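Local coordinates for pyruvate carboxylase protein (Rhizobium etli, PDB 2QF7) that is a large multidomain carboxylase, with biotin carboxylase, ATP-grasp, TIM-barrel and biotin-carrier domains in each chain of a four-chain assembly, at residues 84-89 / 111-116; 239-244 / 339-344; 983-988 / 1004-1009. All blocks are in the same frame, centred on the assembly; numbering follows the deposited sequence.

In the fold
The three contacts follow one another along the chain, share no secondary-structure element and do not touch. Interactions 1 and 2 lie on the same side of the chain's centre, with centres 28 Å apart; the centre of interaction 3 is 65 and 66 Å from theirs and nearer the chain's middle. All are partly buried, but interaction 3 is the most exposed, with two of its four touching residues exposed and none so classed in the other two. Interaction 1 joins two helices over a parallel sheet, interaction 2 a strand to a turn, and interaction 3 a helix end and loop to a helix. None has a direct hydrogen bond across it; interaction 3 adds a water bridge.

Interaction 1: 84-89 / 111-116; sequences EVIRVA and VDACNK
Ile86 meets Ala113 and Cys114 where helices 82-92 and 108-116 lie side by side on the parallel sheet of the Rossmann-like biotin carboxylase N-terminal domain. The first helix leads into strand 96-98 and the second leaves it, and both rest side chains on Ile97. Glu84 opens the segment on the side remote from this contact. It holds Arg87, one turn later, in a side-on salt bridge: NH2 of Arg87 is 2.8 Å from Glu84 OE1, and NE of Arg87 is 2.9 Å from Glu84 OE2. Both nitrogens lie above the carboxylate plane, by 44° and 42°, so the two flat groups are not coplanar. Gly64 N and His68 NE2 bind the same carboxylate, one at each oxygen, so each oxygen accepts from Arg87 and from one further donor.

Val85 turns to the sheet and packs on Ile43. Ile86, next in sequence, carries the contact alone from its side, and its CA comes within 7.1 Å of Cys114 CA, the nearest backbone approach. With chi1 at -65° its CG1 branch sits beside the backbone N, and CG1 reaches to 4.0 Å from Ala113 CB. Arg87, beyond its grip on Glu84, also gives NH2 to Gln62 O, while one face of its guanidinium is covered off-centre by Val88 CG1. Val88 itself touches Ile43. Ala89 closes the segment with its N bonded to Val85 O and its methyl on Ile97, the residue that Cys114 also touches. The contact buries only 106 Å², with a single side chain on one side; Ile86 CD1 lies 4.2 Å from Cys114 N and 4.3 Å from Cys114 SG.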
loop_
_atom_site.group_PDB
_atom_site.type_symbol
_atom_site.label_atom_id
_atom_site.label_comp_id
_atom_site.label_asym_id
_atom_site.label_seq_id
_atom_site.Cartn_x
_atom_site.Cartn_y
_atom_site.Cartn_z
ATOM N N GLU A 84 -23.634 14.024 -45.992
ATOM C CA GLU A 84 -23.902 13.289 -44.756
ATOM C C GLU A 84 -25.277 13.589 -44.160
ATOM O O GLU A 84 -25.987 12.680 -43.728
ATOM C CB GLU A 84 -22.788 13.519 -43.722
ATOM C CG GLU A 84 -21.499 12.697 -44.058
ATOM C CD GLU A 84 -21.730 11.196 -43.903
ATOM O OE1 GLU A 84 -21.612 10.681 -42.768
ATOM O OE2 GLU A 84 -22.053 10.536 -44.902
ATOM N N VAL A 85 -25.630 14.865 -44.106
ATOM C CA VAL A 85 -26.922 15.278 -43.557
ATOM C C VAL A 85 -28.090 14.674 -44.341
ATOM O O VAL A 85 -28.972 14.055 -43.742
ATOM C CB VAL A 85 -27.006 16.821 -43.412
ATOM C CG1 VAL A 85 -28.416 17.274 -42.995
ATOM C CG2 VAL A 85 -25.960 17.275 -42.372
ATOM N N ILE A 86 -28.082 14.840 -45.663
ATOM C CA ILE A 86 -29.094 14.245 -46.541
ATOM C C ILE A 86 -29.154 12.693 -46.417
ATOM O O ILE A 86 -30.254 12.112 -46.274
ATOM C CB ILE A 86 -28.881 14.688 -48.010
ATOM C CG1 ILE A 86 -29.111 16.217 -48.173
ATOM C CG2 ILE A 86 -29.756 13.883 -48.971
ATOM C CD1 ILE A 86 -30.317 16.768 -47.434
ATOM N N ARG A 87 -27.988 12.031 -46.436
ATOM C CA ARG A 87 -27.928 10.567 -46.240
ATOM C C ARG A 87 -28.686 10.108 -44.980
ATOM O O ARG A 87 -29.516 9.206 -45.056
ATOM C CB ARG A 87 -26.482 10.067 -46.198
ATOM C CG ARG A 87 -26.361 8.552 -45.887
ATOM C CD ARG A 87 -24.892 8.093 -45.673
ATOM N NE ARG A 87 -24.325 8.770 -44.505
ATOM C CZ ARG A 87 -24.405 8.352 -43.245
ATOM N NH1 ARG A 87 -25.049 7.236 -42.933
ATOM N NH2 ARG A 87 -23.852 9.071 -42.276
ATOM N N VAL A 88 -28.401 10.711 -43.823
ATOM C CA VAL A 88 -29.089 10.322 -42.594
ATOM C C VAL A 88 -30.568 10.763 -42.570
ATOM O O VAL A 88 -31.423 10.074 -41.979
ATOM C CB VAL A 88 -28.303 10.717 -41.267
ATOM C CG1 VAL A 88 -26.878 10.145 -41.275
ATOM C CG2 VAL A 88 -28.229 12.133 -41.105
ATOM N N ALA A 89 -30.873 11.903 -43.187
ATOM C CA ALA A 89 -32.271 12.330 -43.303
ATOM C C ALA A 89 -33.106 11.297 -44.098
ATOM O O ALA A 89 -34.213 10.927 -43.692
ATOM C CB ALA A 89 -32.349 13.662 -43.899
ATOM N N VAL A 111 -30.355 24.072 -48.908
ATOM C CA VAL A 111 -31.807 24.129 -49.170
ATOM C C VAL A 111 -32.131 23.389 -50.491
ATOM O O VAL A 111 -33.083 22.596 -50.578
ATOM C CB VAL A 111 -32.321 25.607 -49.236
ATOM C CG1 VAL A 111 -33.822 25.639 -49.527
ATOM C CG2 VAL A 111 -32.018 26.370 -47.924
ATOM N N ASP A 112 -31.327 23.663 -51.508
ATOM C CA ASP A 112 -31.436 22.978 -52.793
ATOM C C ASP A 112 -31.439 21.447 -52.630
ATOM O O ASP A 112 -32.345 20.767 -53.127
ATOM C CB ASP A 112 -30.294 23.418 -53.685
ATOM C CG ASP A 112 -30.547 24.778 -54.335
ATOM O OD1 ASP A 112 -31.643 25.375 -54.135
ATOM O OD2 ASP A 112 -29.629 25.244 -55.060
ATOM N N ALA A 113 -30.442 20.932 -51.903
ATOM C CA ALA A 113 -30.315 19.496 -51.586
ATOM C C ALA A 113 -31.563 18.952 -50.886
ATOM O O ALA A 113 -32.072 17.886 -51.247
ATOM C CB ALA A 113 -29.052 19.234 -50.726
ATOM N N CYS A 114 -32.059 19.678 -49.888
ATOM C CA CYS A 114 -33.316 19.312 -49.202
ATOM C C CYS A 114 -34.485 19.150 -50.186
ATOM O O CYS A 114 -35.180 18.123 -50.181
ATOM C CB CYS A 114 -33.689 20.373 -48.170
ATOM S SG CYS A 114 -32.656 20.312 -46.702
ATOM N N ASN A 115 -34.696 20.179 -51.005
ATOM C CA ASN A 115 -35.797 20.172 -51.966
ATOM C C ASN A 115 -35.632 19.022 -52.964
ATOM O O ASN A 115 -36.606 18.328 -53.269
ATOM C CB ASN A 115 -35.892 21.510 -52.702
ATOM C CG ASN A 115 -36.160 22.665 -51.771
ATOM O OD1 ASN A 115 -35.604 23.751 -51.942
ATOM N ND2 ASN A 115 -37.013 22.443 -50.771
ATOM N N LYS A 116 -34.399 18.795 -53.425
ATOM C CA LYS A 116 -34.099 17.676 -54.345
ATOM C C LYS A 116 -34.483 16.324 -53.740
ATOM O O LYS A 116 -34.888 15.397 -54.464
ATOM C CB LYS A 116 -32.618 17.662 -54.753
ATOM C CG LYS A 116 -32.281 16.695 -55.909
#

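Interaction 2: 239-244 / 339-344; sequences NVVHLF and AAIGTP
Ile341 projects from a type II turn, Ala340 to Thr343, onto the start of strand 240-252 in the antiparallel sheet of the ATP-grasp domain. Its CB faces the CB of Asn239 at 4.2 Å; this is the pair whose backbones come nearest across the contact, Asn239 CA and Ile341 CA being 6.5 Å apart. From there the side chain forks. The CG2 branch, anti to the backbone N, runs to Val241 and meets it tip to tip, with Ile341 CG2 3.5 Å from Val241 CG1, a close methyl contact. The other branch passes through CG1 and, with chi2 at 164°, extends away from CA until CD1 lies 3.7 Å from Asn239 O. That branch therefore ends against backbone, while CG2 ends against a side chain.

The turn that presents Ile341 is tied at Ala340 O, which accepts from Thr343 N at 3.1 Å and from Thr343 OG1 at 2.6 Å, the hydroxyl lying in the carbonyl plane. Beyond the apolar surface, Asp235 OD2 accepts from both Ile341 N and Asn239 ND2. One carboxylate oxygen thus links the turn to the residue just before the strand. With 202 Å² buried, the direct contact is apolar and carries no directional bond, so the polar tie between turn and strand comes through Asp235.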
loop_
_atom_site.group_PDB
_atom_site.type_symbol
_atom_site.label_atom_id
_atom_site.label_comp_id
_atom_site.label_asym_id
_atom_site.label_seq_id
_atom_site.Cartn_x
_atom_site.Cartn_y
_atom_site.Cartn_z
ATOM N N ASN A 239 -48.248 36.557 -45.314
ATOM C CA ASN A 239 -48.408 37.273 -44.044
ATOM C C ASN A 239 -47.045 37.414 -43.436
ATOM O O ASN A 239 -46.299 36.436 -43.385
ATOM C CB ASN A 239 -49.299 36.505 -43.054
ATOM C CG ASN A 239 -50.686 36.235 -43.601
ATOM O OD1 ASN A 239 -51.326 37.138 -44.103
ATOM N ND2 ASN A 239 -51.158 34.987 -43.489
ATOM N N VAL A 240 -46.723 38.627 -42.979
ATOM C CA VAL A 240 -45.510 38.863 -42.192
ATOM C C VAL A 240 -45.877 39.593 -40.892
ATOM O O VAL A 240 -46.745 40.473 -40.895
ATOM C CB VAL A 240 -44.446 39.643 -43.017
ATOM C CG1 VAL A 240 -44.001 38.813 -44.264
ATOM C CG2 VAL A 240 -44.997 40.998 -43.518
ATOM N N VAL A 241 -45.248 39.210 -39.787
ATOM C CA VAL A 241 -45.394 39.917 -38.516
ATOM C C VAL A 241 -44.015 40.206 -37.944
ATOM O O VAL A 241 -43.046 39.532 -38.309
ATOM C CB VAL A 241 -46.255 39.120 -37.448
ATOM C CG1 VAL A 241 -47.677 38.940 -37.934
ATOM C CG2 VAL A 241 -45.613 37.768 -37.049
ATOM N N HIS A 242 -43.928 41.199 -37.058
ATOM C CA HIS A 242 -42.702 41.489 -36.327
ATOM C C HIS A 242 -42.942 41.143 -34.845
ATOM O O HIS A 242 -44.076 41.227 -34.348
ATOM C CB HIS A 242 -42.284 42.963 -36.479
ATOM C CG HIS A 242 -43.116 43.921 -35.673
ATOM N ND1 HIS A 242 -42.862 44.194 -34.343
ATOM C CD2 HIS A 242 -44.223 44.638 -35.997
ATOM C CE1 HIS A 242 -43.743 45.073 -33.895
ATOM N NE2 HIS A 242 -44.587 45.349 -34.874
ATOM N N LEU A 243 -41.886 40.753 -34.158
ATOM C CA LEU A 243 -41.968 40.407 -32.752
ATOM C C LEU A 243 -41.108 41.432 -32.007
ATOM O O LEU A 243 -40.385 41.096 -31.059
ATOM C CB LEU A 243 -41.517 38.927 -32.516
ATOM C CG LEU A 243 -42.632 37.840 -32.602
ATOM C CD1 LEU A 243 -43.336 37.773 -33.932
ATOM C CD2 LEU A 243 -42.080 36.433 -32.264
ATOM N N PHE A 244 -41.207 42.686 -32.449
ATOM C CA PHE A 244 -40.413 43.814 -31.923
ATOM C C PHE A 244 -38.918 43.550 -32.060
ATOM O O PHE A 244 -38.520 42.748 -32.899
ATOM C CB PHE A 244 -40.789 44.105 -30.475
ATOM C CG PHE A 244 -42.241 44.402 -30.305
ATOM C CD1 PHE A 244 -42.711 45.690 -30.490
ATOM C CD2 PHE A 244 -43.130 43.387 -29.986
ATOM C CE1 PHE A 244 -44.048 45.972 -30.360
ATOM C CE2 PHE A 244 -44.495 43.679 -29.856
ATOM C CZ PHE A 244 -44.940 44.957 -30.041
ATOM N N ALA A 339 -49.298 26.464 -42.061
ATOM C CA ALA A 339 -50.250 27.245 -41.264
ATOM C C ALA A 339 -50.191 28.730 -41.616
ATOM O O ALA A 339 -49.152 29.245 -42.053
ATOM C CB ALA A 339 -49.973 27.062 -39.739
ATOM N N ALA A 340 -51.315 29.408 -41.414
ATOM C CA ALA A 340 -51.401 30.849 -41.579
ATOM C C ALA A 340 -51.195 31.587 -40.231
ATOM O O ALA A 340 -51.856 31.262 -39.219
ATOM C CB ALA A 340 -52.751 31.230 -42.182
ATOM N N ILE A 341 -50.291 32.568 -40.240
ATOM C CA ILE A 341 -50.063 33.453 -39.081
ATOM C C ILE A 341 -51.405 34.123 -38.806
ATOM O O ILE A 341 -52.095 34.528 -39.739
ATOM C CB ILE A 341 -48.981 34.536 -39.402
ATOM C CG1 ILE A 341 -47.585 33.923 -39.392
ATOM C CG2 ILE A 341 -49.046 35.734 -38.407
ATOM C CD1 ILE A 341 -46.560 34.819 -40.070
ATOM N N GLY A 342 -51.794 34.158 -37.538
ATOM C CA GLY A 342 -53.068 34.730 -37.129
ATOM C C GLY A 342 -54.026 33.655 -36.645
ATOM O O GLY A 342 -54.963 33.950 -35.911
ATOM N N THR A 343 -53.804 32.409 -37.064
ATOM C CA THR A 343 -54.653 31.282 -36.649
ATOM C C THR A 343 -54.009 30.540 -35.463
ATOM O O THR A 343 -52.783 30.505 -35.354
ATOM C CB THR A 343 -54.920 30.276 -37.802
ATOM O OG1 THR A 343 -53.681 29.706 -38.234
ATOM C CG2 THR A 343 -55.609 30.927 -38.980
ATOM N N PRO A 344 -54.833 29.987 -34.548
ATOM C CA PRO A 344 -54.283 29.259 -33.386
ATOM C C PRO A 344 -53.299 28.156 -33.786
ATOM O O PRO A 344 -52.340 27.893 -33.041
ATOM C CB PRO A 344 -55.527 28.669 -32.680
ATOM C CG PRO A 344 -56.720 28.979 -33.578
ATOM C CD PRO A 344 -56.308 30.100 -34.497
#

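Interaction 3: 983-988 / 1004-1009; sequences LEREVS and DFALAS
Leu983, at the end of helix 972-983, packs on Ala1006 and Leu1007 of helix 999-1012 in a helical part of the conserved carboxylase domain, and Arg985 just beyond it reaches Ala1006. A Schellman motif ends the first helix: Glu984 takes a positive phi of 65°, Arg985 N returns to Glu980 O and Glu984 N to Lys981 O. In the loop that follows, the CB of Arg985 points at the second helix.

The apolar contacts belong mainly to Leu983, both of whose methyls bear on Ala1006 CB from the same side. Its CG lies beside the backbone N and anti to the carbonyl carbon (chi1 -62°), which carries the methyls to the second helix: CD1 is 3.8 Å and CD2 4.0 Å from Ala1006 CB. Leu983 and Leu1007 cross obliquely, CD2 of Leu983 standing 3.9 Å from CD2 of Leu1007. Leu983 CD1 also lies over one face of the Arg985 guanidinium, towards its rim. Arg985 NH2 comes obliquely to 4.3 Å from Ala1006 CB.

The polar contacts centre on that guanidinium. NH1 of Arg985 binds Glu986 O at 2.9 Å, with the donor tilted 17° from the carbonyl plane, so the guanidinium is tied to its own loop. NH2 pairs with Glu991 OE2. Glu991 OE1 accepts from Ser988 N, and Ser988, the N-cap, caps a backbone N of helix 989-997 with its side chain, which fits a capping box. The polar link between the segments runs through a water, which accepts from Arg985 NH2 at a long 3.3 Å and donates to Ala1006 O at 2.6 Å.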
loop_
_atom_site.group_PDB
_atom_site.type_symbol
_atom_site.label_atom_id
_atom_site.label_comp_id
_atom_site.label_asym_id
_atom_site.label_seq_id
_atom_site.Cartn_x
_atom_site.Cartn_y
_atom_site.Cartn_z
ATOM N N LEU A 983 6.994 39.145 -0.135
ATOM C CA LEU A 983 5.657 38.550 -0.182
ATOM C C LEU A 983 4.856 38.966 -1.418
ATOM O O LEU A 983 3.801 38.389 -1.699
ATOM C CB LEU A 983 4.891 38.894 1.080
ATOM C CG LEU A 983 5.564 38.344 2.341
ATOM C CD1 LEU A 983 4.737 38.741 3.545
ATOM C CD2 LEU A 983 5.799 36.818 2.258
ATOM N N GLU A 984 5.345 39.981 -2.127
ATOM C CA GLU A 984 4.695 40.494 -3.338
ATOM C C GLU A 984 3.311 41.113 -3.048
ATOM O O GLU A 984 2.368 40.998 -3.853
ATOM C CB GLU A 984 4.620 39.407 -4.430
ATOM C CG GLU A 984 5.983 38.890 -4.918
ATOM C CD GLU A 984 5.888 38.038 -6.194
ATOM O OE1 GLU A 984 4.781 37.546 -6.526
ATOM O OE2 GLU A 984 6.930 37.851 -6.862
ATOM N N ARG A 985 3.197 41.788 -1.904
ATOM C CA ARG A 985 1.947 42.405 -1.506
ATOM C C ARG A 985 2.232 43.330 -0.354
ATOM O O ARG A 985 3.278 43.221 0.271
ATOM C CB ARG A 985 0.921 41.348 -1.042
ATOM C CG ARG A 985 1.382 40.392 0.069
ATOM C CD ARG A 985 0.140 39.848 0.788
ATOM N NE ARG A 985 0.384 38.937 1.911
ATOM C CZ ARG A 985 0.337 39.280 3.198
ATOM N NH1 ARG A 985 0.077 40.535 3.557
ATOM N NH2 ARG A 985 0.515 38.350 4.140
ATOM N N GLU A 986 1.276 44.198 -0.043
ATOM C CA GLU A 986 1.360 45.006 1.152
ATOM C C GLU A 986 1.124 44.127 2.341
ATOM O O GLU A 986 0.400 43.145 2.263
ATOM C CB GLU A 986 0.323 46.109 1.108
ATOM C CG GLU A 986 0.768 47.263 0.259
ATOM C CD GLU A 986 -0.241 48.377 0.247
ATOM O OE1 GLU A 986 -1.351 48.173 0.785
ATOM O OE2 GLU A 986 0.084 49.447 -0.309
ATOM N N VAL A 987 1.745 44.459 3.458
ATOM C CA VAL A 987 1.449 43.750 4.692
ATOM C C VAL A 987 0.802 44.744 5.652
ATOM O O VAL A 987 0.953 45.952 5.481
ATOM C CB VAL A 987 2.737 43.111 5.303
ATOM C CG1 VAL A 987 3.375 42.155 4.281
ATOM C CG2 VAL A 987 3.723 44.191 5.765
ATOM N N SER A 988 0.083 44.251 6.659
ATOM C CA SER A 988 -0.541 45.135 7.634
ATOM C C SER A 988 0.503 45.615 8.639
ATOM O O SER A 988 1.582 45.031 8.738
ATOM C CB SER A 988 -1.666 44.401 8.363
ATOM O OG SER A 988 -1.137 43.383 9.167
ATOM N N ASP A 1004 8.071 32.649 6.727
ATOM C CA ASP A 1004 7.647 31.259 6.544
ATOM C C ASP A 1004 6.130 31.102 6.807
ATOM O O ASP A 1004 5.432 30.366 6.093
ATOM C CB ASP A 1004 8.404 30.367 7.543
ATOM C CG ASP A 1004 9.871 30.128 7.142
ATOM O OD1 ASP A 1004 10.325 30.593 6.089
ATOM O OD2 ASP A 1004 10.555 29.464 7.925
ATOM N N PHE A 1005 5.646 31.744 7.870
ATOM C CA PHE A 1005 4.216 31.688 8.196
ATOM C C PHE A 1005 3.362 32.311 7.076
ATOM O O PHE A 1005 2.369 31.753 6.705
ATOM C CB PHE A 1005 3.928 32.387 9.534
ATOM C CG PHE A 1005 2.473 32.600 9.798
ATOM C CD1 PHE A 1005 1.602 31.502 9.950
ATOM C CD2 PHE A 1005 1.946 33.897 9.850
ATOM C CE1 PHE A 1005 0.226 31.721 10.160
ATOM C CE2 PHE A 1005 0.579 34.122 10.077
ATOM C CZ PHE A 1005 -0.284 33.025 10.227
ATOM N N ALA A 1006 3.728 33.498 6.583
ATOM C CA ALA A 1006 2.921 34.178 5.547
ATOM C C ALA A 1006 2.841 33.316 4.296
ATOM O O ALA A 1006 1.805 33.255 3.653
ATOM C CB ALA A 1006 3.518 35.543 5.221
ATOM N N LEU A 1007 3.952 32.661 3.941
ATOM C CA LEU A 1007 3.990 31.783 2.785
ATOM C C LEU A 1007 3.177 30.502 2.996
ATOM O O LEU A 1007 2.504 30.053 2.090
ATOM C CB LEU A 1007 5.449 31.479 2.378
ATOM C CG LEU A 1007 6.279 32.692 1.912
ATOM C CD1 LEU A 1007 7.750 32.340 1.769
ATOM C CD2 LEU A 1007 5.753 33.254 0.568
ATOM N N ALA A 1008 3.242 29.912 4.186
ATOM C CA ALA A 1008 2.392 28.746 4.505
ATOM C C ALA A 1008 0.894 29.146 4.553
ATOM O O ALA A 1008 0.024 28.350 4.152
ATOM C CB ALA A 1008 2.823 28.096 5.835
ATOM N N SER A 1009 0.597 30.357 5.040
ATOM C CA SER A 1009 -0.795 30.856 5.015
ATOM C C SER A 1009 -1.341 31.008 3.596
ATOM O O SER A 1009 -2.508 30.731 3.358
ATOM C CB SER A 1009 -0.968 32.166 5.772
ATOM O OG SER A 1009 -0.732 31.932 7.117
HETATM O O HOH W 1 0.181 35.239 3.184
#